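Local coordinates for 5'-Methylthioadenosine Nucleosidase (Arabidopsis thaliana, PDB 2QSU), which belongs to the nucleosidases of the phosphorylase superfamily, alpha/beta proteins built round a curled mixed sheet, and assembles here from two chains, at residues W62-G67 with N75-G80; F131-V136 with G173-G178; D200-A205 with F219-T224. All coordinates share one frame; numbering follows the deposited sequence.

Contact 1 of 3, residues W62-G67 with N75-G80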
loop_
_atom_site.group_PDB
_atom_site.type_symbol
_atom_site.label_atom_id
_atom_site.label_comp_id
_atom_site.label_asym_id
_atom_site.label_seq_id
_atom_site.Cartn_x
_atom_site.Cartn_y
_atom_site.Cartn_z
ATOM N N TRP A 62 -5.215 12.468 -7.382
ATOM C CA TRP A 62 -4.242 11.926 -8.333
ATOM C C TRP A 62 -4.121 12.809 -9.584
ATOM O O TRP A 62 -5.131 13.342 -10.090
ATOM C CB TRP A 62 -4.636 10.494 -8.728
ATOM C CG TRP A 62 -4.806 9.538 -7.535
ATOM C CD1 TRP A 62 -4.342 9.720 -6.263
ATOM C CD2 TRP A 62 -5.441 8.255 -7.544
ATOM N NE1 TRP A 62 -4.682 8.651 -5.475
ATOM C CE2 TRP A 62 -5.354 7.735 -6.235
ATOM C CE3 TRP A 62 -6.080 7.489 -8.539
ATOM C CZ2 TRP A 62 -5.880 6.487 -5.889
ATOM C CZ3 TRP A 62 -6.609 6.252 -8.192
ATOM C CH2 TRP A 62 -6.487 5.754 -6.876
ATOM N N VAL A 63 -2.893 12.974 -10.072
ATOM C CA VAL A 63 -2.649 13.790 -11.242
ATOM C C VAL A 63 -2.152 12.920 -12.372
ATOM O O VAL A 63 -1.274 12.060 -12.182
ATOM C CB VAL A 63 -1.649 14.943 -10.978
ATOM C CG1 VAL A 63 -1.663 15.915 -12.141
ATOM C CG2 VAL A 63 -1.987 15.694 -9.665
ATOM N N LEU A 64 -2.735 13.125 -13.549
ATOM C CA LEU A 64 -2.335 12.408 -14.764
ATOM C C LEU A 64 -1.926 13.390 -15.861
ATOM O O LEU A 64 -2.639 14.373 -16.124
ATOM C CB LEU A 64 -3.469 11.494 -15.266
ATOM C CG LEU A 64 -3.159 10.664 -16.523
ATOM C CD1 LEU A 64 -2.105 9.573 -16.232
ATOM C CD2 LEU A 64 -4.423 10.055 -17.113
ATOM N N TYR A 65 -0.759 13.138 -16.459
ATOM C CA TYR A 65 -0.270 13.892 -17.602
ATOM C C TYR A 65 -0.152 12.972 -18.818
ATOM O O TYR A 65 0.393 11.858 -18.715
ATOM C CB TYR A 65 1.099 14.529 -17.311
ATOM C CG TYR A 65 1.175 15.399 -16.072
ATOM C CD1 TYR A 65 0.871 16.759 -16.137
ATOM C CD2 TYR A 65 1.596 14.863 -14.844
ATOM C CE1 TYR A 65 0.945 17.567 -15.012
ATOM C CE2 TYR A 65 1.685 15.654 -13.701
ATOM C CZ TYR A 65 1.359 17.012 -13.794
ATOM O OH TYR A 65 1.456 17.827 -12.687
ATOM N N HIS A 66 -0.651 13.450 -19.959
ATOM C CA HIS A 66 -0.780 12.644 -21.174
ATOM C C HIS A 66 -0.150 13.376 -22.362
ATOM O O HIS A 66 -0.175 14.611 -22.430
ATOM C CB HIS A 66 -2.266 12.354 -21.473
ATOM C CG HIS A 66 -2.489 11.274 -22.498
ATOM N ND1 HIS A 66 -2.505 11.522 -23.856
ATOM C CD2 HIS A 66 -2.708 9.942 -22.361
ATOM C CE1 HIS A 66 -2.706 10.388 -24.509
ATOM N NE2 HIS A 66 -2.839 9.416 -23.625
ATOM N N GLY A 67 0.426 12.605 -23.279
ATOM C CA GLY A 67 0.944 13.131 -24.531
ATOM C C GLY A 67 1.450 12.025 -25.446
ATOM O O GLY A 67 1.453 10.848 -25.088
ATOM N N ASN A 75 2.084 8.482 -20.461
ATOM C CA ASN A 75 1.289 8.837 -19.302
ATOM C C ASN A 75 2.177 8.991 -18.089
ATOM O O ASN A 75 3.088 8.188 -17.846
ATOM C CB ASN A 75 0.227 7.776 -19.049
ATOM C CG ASN A 75 -0.874 7.782 -20.105
ATOM O OD1 ASN A 75 -1.667 8.712 -20.175
ATOM N ND2 ASN A 75 -0.933 6.732 -20.918
ATOM N N VAL A 76 1.945 10.034 -17.321
ATOM C CA VAL A 76 2.686 10.228 -16.084
ATOM C C VAL A 76 1.664 10.464 -14.974
ATOM O O VAL A 76 0.859 11.395 -15.051
ATOM C CB VAL A 76 3.722 11.423 -16.175
ATOM C CG1 VAL A 76 4.551 11.536 -14.907
ATOM C CG2 VAL A 76 4.642 11.273 -17.362
ATOM N N VAL A 77 1.686 9.617 -13.947
ATOM C CA VAL A 77 0.732 9.738 -12.864
ATOM C C VAL A 77 1.363 9.977 -11.504
ATOM O O VAL A 77 2.375 9.386 -11.141
ATOM C CB VAL A 77 -0.236 8.546 -12.827
ATOM C CG1 VAL A 77 0.501 7.250 -12.458
ATOM C CG2 VAL A 77 -1.390 8.834 -11.876
ATOM N N CYS A 78 0.743 10.868 -10.754
ATOM C CA CYS A 78 1.265 11.291 -9.468
ATOM C C CYS A 78 0.136 11.162 -8.464
ATOM O O CYS A 78 -1.008 11.497 -8.810
ATOM C CB CYS A 78 1.769 12.750 -9.547
ATOM S SG CYS A 78 3.156 13.032 -10.713
ATOM N N PRO A 79 0.433 10.677 -7.223
ATOM C CA PRO A 79 -0.626 10.584 -6.205
ATOM C C PRO A 79 -1.105 11.951 -5.653
ATOM O O PRO A 79 -2.180 12.031 -5.058
ATOM C CB PRO A 79 -0.012 9.698 -5.123
ATOM C CG PRO A 79 1.419 9.897 -5.250
ATOM C CD PRO A 79 1.730 10.212 -6.693
ATOM N N GLY A 80 -0.349 13.016 -5.876
ATOM C CA GLY A 80 -0.905 14.357 -5.700
ATOM C C GLY A 80 -0.967 14.816 -4.265
ATOM O O GLY A 80 -0.357 14.203 -3.381
HETATM O O HOH W 1 -3.338 9.480 -3.039
#
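Y65 and V76 face each other as a hydrogen-bonded pair of an antiparallel beta hairpin, with Y65 N to V76 O at 2.8 Å and V76 N returning to Y65 O at the same length. V63 and C78 repeat this two residues along: V63 N reaches C78 O at 2.7 Å, and C78 N answers to V63 O. Between them sits the non-hydrogen-bonded pair L64 and V77, where CD1 of L64 lies 4.0 Å from V77 CB as the two side chains cross at a slant.

The Y65 side chain can be walked out from the strand. Its CB packs on V76 CB at 4.2 Å. With chi1 -54° the ring lies beside its own backbone N, which brings CD2 to 3.6 Å from V76 O, near the ring plane. Further out, CE2 meets C78 SG at 4.2 Å, again at the ring edge, and OH leaves the hairpin to hydrogen-bond Q36 of helix 36-46. L40 and V43 of that helix pack on the same tyrosine, while L64 and V77, on the other face, meet helix 92-106.

At the open end W62 turns its indole edge to P79: CD1 sits 3.4 Å from P79 O. NE1 gives its proton to a water, which makes only a weak bond back to P79 O. The same indole meets the F100 ring of the second subunit.

The chemistry implies a hairpin fixed in register by paired amides, with mostly apolar faces for two helices and a tryptophan that reaches the dimer interface.

Contact 2 of 3, residues F131-V136 with G173-G178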
loop_
_atom_site.group_PDB
_atom_site.type_symbol
_atom_site.label_atom_id
_atom_site.label_comp_id
_atom_site.label_asym_id
_atom_site.label_seq_id
_atom_site.Cartn_x
_atom_site.Cartn_y
_atom_site.Cartn_z
ATOM N N PHE A 131 20.257 5.213 -11.262
ATOM C CA PHE A 131 20.372 3.768 -11.358
ATOM C C PHE A 131 19.217 3.133 -12.073
ATOM O O PHE A 131 18.087 3.584 -11.960
ATOM C CB PHE A 131 20.374 3.150 -9.978
ATOM C CG PHE A 131 21.720 3.064 -9.330
ATOM C CD1 PHE A 131 22.337 4.204 -8.828
ATOM C CD2 PHE A 131 22.311 1.815 -9.102
ATOM C CE1 PHE A 131 23.537 4.121 -8.170
ATOM C CE2 PHE A 131 23.534 1.712 -8.438
ATOM C CZ PHE A 131 24.150 2.864 -7.957
ATOM N N LEU A 132 19.500 2.022 -12.758
ATOM C CA LEU A 132 18.470 1.177 -13.281
ATOM C C LEU A 132 18.371 0.058 -12.280
ATOM O O LEU A 132 19.377 -0.545 -11.892
ATOM C CB LEU A 132 18.870 0.615 -14.643
ATOM C CG LEU A 132 17.771 0.194 -15.606
ATOM C CD1 LEU A 132 17.091 1.420 -16.269
ATOM C CD2 LEU A 132 18.396 -0.726 -16.648
ATOM N N VAL A 133 17.171 -0.218 -11.824
ATOM C CA VAL A 133 17.046 -1.218 -10.740
ATOM C C VAL A 133 17.005 -2.621 -11.321
ATOM O O VAL A 133 16.264 -2.879 -12.251
ATOM C CB VAL A 133 15.812 -0.938 -9.831
ATOM C CG1 VAL A 133 15.633 -2.058 -8.739
ATOM C CG2 VAL A 133 15.935 0.438 -9.224
ATOM N N SER A 134 17.795 -3.525 -10.723
ATOM C CA SER A 134 17.816 -4.928 -11.100
ATOM C C SER A 134 16.638 -5.696 -10.500
ATOM O O SER A 134 15.928 -6.396 -11.200
ATOM C CB SER A 134 19.097 -5.539 -10.556
ATOM O OG SER A 134 19.119 -5.330 -9.147
ATOM N N ASP A 135 16.449 -5.573 -9.178
ATOM C CA ASP A 135 15.300 -6.172 -8.482
ATOM C C ASP A 135 14.949 -5.381 -7.205
ATOM O O ASP A 135 15.668 -4.446 -6.850
ATOM C CB ASP A 135 15.540 -7.680 -8.214
ATOM C CG ASP A 135 16.729 -7.948 -7.333
ATOM O OD1 ASP A 135 17.308 -6.994 -6.789
ATOM O OD2 ASP A 135 17.090 -9.130 -7.173
ATOM N N VAL A 136 13.811 -5.683 -6.572
ATOM C CA VAL A 136 13.343 -4.900 -5.427
ATOM C C VAL A 136 12.838 -5.769 -4.298
ATOM O O VAL A 136 12.166 -6.766 -4.554
ATOM C CB VAL A 136 12.151 -3.989 -5.719
ATOM C CG1 VAL A 136 12.156 -2.876 -4.701
ATOM C CG2 VAL A 136 12.207 -3.397 -7.082
ATOM N N GLY A 173 21.504 -1.912 -9.459
ATOM C CA GLY A 173 21.494 -2.323 -8.056
ATOM C C GLY A 173 20.147 -2.789 -7.613
ATOM O O GLY A 173 19.132 -2.462 -8.242
ATOM N N ARG A 174 20.118 -3.574 -6.522
ATOM C CA ARG A 174 18.868 -3.868 -5.798
ATOM C C ARG A 174 18.357 -2.670 -5.041
ATOM O O ARG A 174 19.122 -1.934 -4.391
ATOM C CB ARG A 174 19.047 -5.003 -4.782
ATOM C CG ARG A 174 17.782 -5.321 -3.955
ATOM C CD ARG A 174 17.995 -6.654 -3.172
ATOM N NE ARG A 174 18.087 -7.747 -4.144
ATOM C CZ ARG A 174 18.451 -9.001 -3.877
ATOM N NH1 ARG A 174 18.794 -9.354 -2.658
ATOM N NH2 ARG A 174 18.470 -9.909 -4.860
ATOM N N LEU A 175 17.044 -2.507 -5.091
ATOM C CA LEU A 175 16.340 -1.463 -4.375
ATOM C C LEU A 175 15.574 -2.045 -3.175
ATOM O O LEU A 175 14.981 -3.120 -3.261
ATOM C CB LEU A 175 15.404 -0.723 -5.346
ATOM C CG LEU A 175 14.414 0.245 -4.699
ATOM C CD1 LEU A 175 15.044 1.487 -4.232
ATOM C CD2 LEU A 175 13.360 0.537 -5.682
ATOM N N SER A 176 15.640 -1.355 -2.033
ATOM C CA SER A 176 14.946 -1.781 -0.838
ATOM C C SER A 176 13.975 -0.703 -0.362
ATOM O O SER A 176 14.364 0.463 -0.189
ATOM C CB SER A 176 15.929 -2.161 0.272
ATOM O OG SER A 176 15.223 -2.810 1.295
ATOM N N THR A 177 12.706 -1.096 -0.206
ATOM C CA THR A 177 11.590 -0.174 0.048
ATOM C C THR A 177 11.005 -0.307 1.455
ATOM O O THR A 177 10.906 -1.437 2.021
ATOM C CB THR A 177 10.464 -0.393 -1.014
ATOM O OG1 THR A 177 11.029 -0.230 -2.319
ATOM C CG2 THR A 177 9.283 0.562 -0.821
ATOM N N GLY A 178 10.611 0.859 1.998
ATOM C CA GLY A 178 9.897 0.987 3.272
ATOM C C GLY A 178 9.178 2.336 3.316
ATOM O O GLY A 178 9.517 3.257 2.559
#
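D135 and R174 meet through two torsions: chi1 of D135 at 61° sets its carboxylate between the backbone N and the carbonyl carbon, and the R174 chain, extended as far as CD, bends at chi3 (-67°) to lay its guanidinium alongside. This salt bridge flanks a pair of parallel strands interrupted by a beta bulge, since V133 pairs with G173 but V136 with L175.

The grip is side-on and two-pronged. R174 NE approaches D135 OD1 at 2.9 Å from above the carboxylate plane, while NH2 takes OD2 at 2.8 Å on its syn side, tilted out of that plane. Carboxylate and guanidinium are turned 41° against each other, so the pair is bidentate without being coplanar. NH1 hydrogen-bonds N194 O, holding the guanidinium on another side.

The backbone carries the bulge. S134 N bonds G173 O at 3.0 Å, coming from above the carbonyl plane, and past the corner at S134 the link resumes with L175 N to D135 O, also 3.0 Å and almost straight. G173 has no side chain, which probably lets the F131 ring edge in, CD2 lying 3.8 Å from G173 N.

On the apolar face L175 packs against two valines: its CB touches V133 CG1, and its CD2 stands 3.7 Å from V136 CG1, a methyl also 3.7 Å from T177 OG1, whose own partners are D200 and A204 N.

Contact 3 of 3, residues D200-A205 with F219-T224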
loop_
_atom_site.group_PDB
_atom_site.type_symbol
_atom_site.label_atom_id
_atom_site.label_comp_id
_atom_site.label_asym_id
_atom_site.label_seq_id
_atom_site.Cartn_x
_atom_site.Cartn_y
_atom_site.Cartn_z
ATOM N N ASP A 200 14.229 3.430 -1.172
ATOM C CA ASP A 200 13.150 4.393 -1.487
ATOM C C ASP A 200 11.894 4.104 -0.663
ATOM O O ASP A 200 11.927 3.314 0.284
ATOM C CB ASP A 200 12.806 4.394 -2.994
ATOM C CG ASP A 200 11.928 3.198 -3.409
ATOM O OD1 ASP A 200 11.983 2.178 -2.715
ATOM O OD2 ASP A 200 11.196 3.262 -4.428
ATOM N N MET A 201 10.789 4.747 -1.039
ATOM C CA MET A 201 9.526 4.622 -0.309
ATOM C C MET A 201 8.337 4.068 -1.108
ATOM O O MET A 201 7.233 4.050 -0.583
ATOM C CB MET A 201 9.160 5.975 0.344
ATOM C CG MET A 201 10.020 6.316 1.532
ATOM S SD MET A 201 9.872 7.996 2.153
ATOM C CE MET A 201 8.258 7.940 2.912
ATOM N N GLU A 202 8.557 3.612 -2.352
ATOM C CA GLU A 202 7.446 3.179 -3.279
ATOM C C GLU A 202 7.717 1.928 -4.085
ATOM O O GLU A 202 6.847 1.113 -4.246
ATOM C CB GLU A 202 7.184 4.241 -4.351
ATOM C CG GLU A 202 6.496 5.476 -3.865
ATOM C CD GLU A 202 7.472 6.552 -3.497
ATOM O OE1 GLU A 202 8.496 6.606 -4.214
ATOM O OE2 GLU A 202 7.208 7.329 -2.513
ATOM N N GLY A 203 8.908 1.852 -4.662
ATOM C CA GLY A 203 9.240 0.925 -5.726
ATOM C C GLY A 203 8.702 -0.486 -5.613
ATOM O O GLY A 203 8.102 -0.972 -6.537
ATOM N N ALA A 204 8.982 -1.176 -4.502
ATOM C CA ALA A 204 8.537 -2.582 -4.336
ATOM C C ALA A 204 7.011 -2.729 -4.298
ATOM O O ALA A 204 6.481 -3.843 -4.489
ATOM C CB ALA A 204 9.125 -3.166 -3.063
ATOM N N ALA A 205 6.292 -1.638 -4.006
ATOM C CA ALA A 205 4.831 -1.684 -4.030
ATOM C C ALA A 205 4.301 -1.544 -5.452
ATOM O O ALA A 205 3.374 -2.234 -5.835
ATOM C CB ALA A 205 4.213 -0.626 -3.080
ATOM N N PHE A 219 12.663 0.682 -13.286
ATOM C CA PHE A 219 12.893 1.683 -12.263
ATOM C C PHE A 219 14.086 2.551 -12.649
ATOM O O PHE A 219 15.119 2.061 -13.080
ATOM C CB PHE A 219 13.120 1.064 -10.872
ATOM C CG PHE A 219 12.030 0.114 -10.421
ATOM C CD1 PHE A 219 10.992 0.562 -9.615
ATOM C CD2 PHE A 219 12.091 -1.244 -10.760
ATOM C CE1 PHE A 219 9.975 -0.314 -9.203
ATOM C CE2 PHE A 219 11.103 -2.145 -10.364
ATOM C CZ PHE A 219 10.053 -1.694 -9.563
ATOM N N LEU A 220 13.910 3.852 -12.512
ATOM C CA LEU A 220 14.987 4.793 -12.683
ATOM C C LEU A 220 15.107 5.516 -11.346
ATOM O O LEU A 220 14.283 6.363 -11.032
ATOM C CB LEU A 220 14.622 5.795 -13.776
ATOM C CG LEU A 220 14.440 5.227 -15.178
ATOM C CD1 LEU A 220 13.820 6.281 -16.112
ATOM C CD2 LEU A 220 15.770 4.728 -15.740
ATOM N N LYS A 221 16.127 5.179 -10.563
ATOM C CA LYS A 221 16.262 5.725 -9.219
ATOM C C LYS A 221 17.463 6.690 -9.085
ATOM O O LYS A 221 18.631 6.271 -9.108
ATOM C CB LYS A 221 16.324 4.576 -8.183
ATOM C CG LYS A 221 14.987 3.818 -8.009
ATOM C CD LYS A 221 13.944 4.579 -7.160
ATOM C CE LYS A 221 12.520 4.216 -7.576
ATOM N NZ LYS A 221 11.539 4.816 -6.556
ATOM N N ALA A 222 17.152 7.981 -8.918
ATOM C CA ALA A 222 18.152 9.048 -8.837
ATOM C C ALA A 222 18.555 9.247 -7.381
ATOM O O ALA A 222 17.698 9.520 -6.531
ATOM C CB ALA A 222 17.567 10.341 -9.409
ATOM N N VAL A 223 19.853 9.145 -7.085
ATOM C CA VAL A 223 20.347 9.224 -5.711
ATOM C C VAL A 223 20.563 10.660 -5.222
ATOM O O VAL A 223 21.425 11.369 -5.744
ATOM C CB VAL A 223 21.663 8.455 -5.551
ATOM C CG1 VAL A 223 22.160 8.558 -4.124
ATOM C CG2 VAL A 223 21.508 6.985 -6.019
ATOM N N THR A 224 19.802 11.088 -4.223
ATOM C CA THR A 224 19.892 12.487 -3.707
ATOM C C THR A 224 20.741 12.550 -2.458
ATOM O O THR A 224 21.269 13.610 -2.123
ATOM C CB THR A 224 18.538 13.095 -3.327
ATOM O OG1 THR A 224 17.814 12.167 -2.515
ATOM C CG2 THR A 224 17.711 13.496 -4.577
#
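D200 and K221 cross at about a right angle, the lysine rising from its strand to put NZ 2.7 Å from D200 OD2 in a buried salt bridge. The lysine arrives on the anti side of that oxygen, a little out of the carboxylate plane. The syn side is taken by the backbone: G203 N donates to OD2 at 2.7 Å, which makes an Asx motif, and E202 N adds a weak bond. One carboxylate oxygen thus ties the strand to the turn that starts helix 203-212.

Two torsions set up the crossing. With chi1 at 78°, D200 folds its carboxylate back over the turn that follows, and K221 kinks at chi2 (-77°) before running out extended to its amine. NZ has a second acceptor, N113 OD1, while OE1 of E202, the N-cap residue, stays 4.2 Å from NZ: opposite charges close enough to attract, but not a salt bridge. The K221 amine probably balances the D200 charge.

F219 meets the first residue of the helix with its ring edge. Its CE1 lies 3.3 Å from G203 O, near the ring plane, so the oxygen faces ring hydrogens.

D200 closes strand 198-200, where OD1 bonds T177 of strand 172-177. K221 and F219 lie on strand 217-226, which runs between strands 110-119 and 130-138 in the sheet, and L220 packs on helix 234-259.

Overall arrangement
All three contacts are largely buried and reach the same curled sheet, but differ in chemistry. The centre of contact 1 lies about 14 Å from that of the chain, and its ladder of backbone bonds carries mostly apolar side chains, one end at the subunit interface. Contacts 2 and 3, centred about 9 and 5 Å from it, each add a salt bridge, buried in contact 3 and with a partly exposed arginine in contact 2. These two touch, centres about 7 Å apart: strands 130-138 and 217-226 are neighbours, joined by a probable hydrogen bond from K221 N to F131 O (2.9 Å). Contact 1 stands apart, its nearest atoms about 13 Å from contact 2 and 7 Å from contact 3.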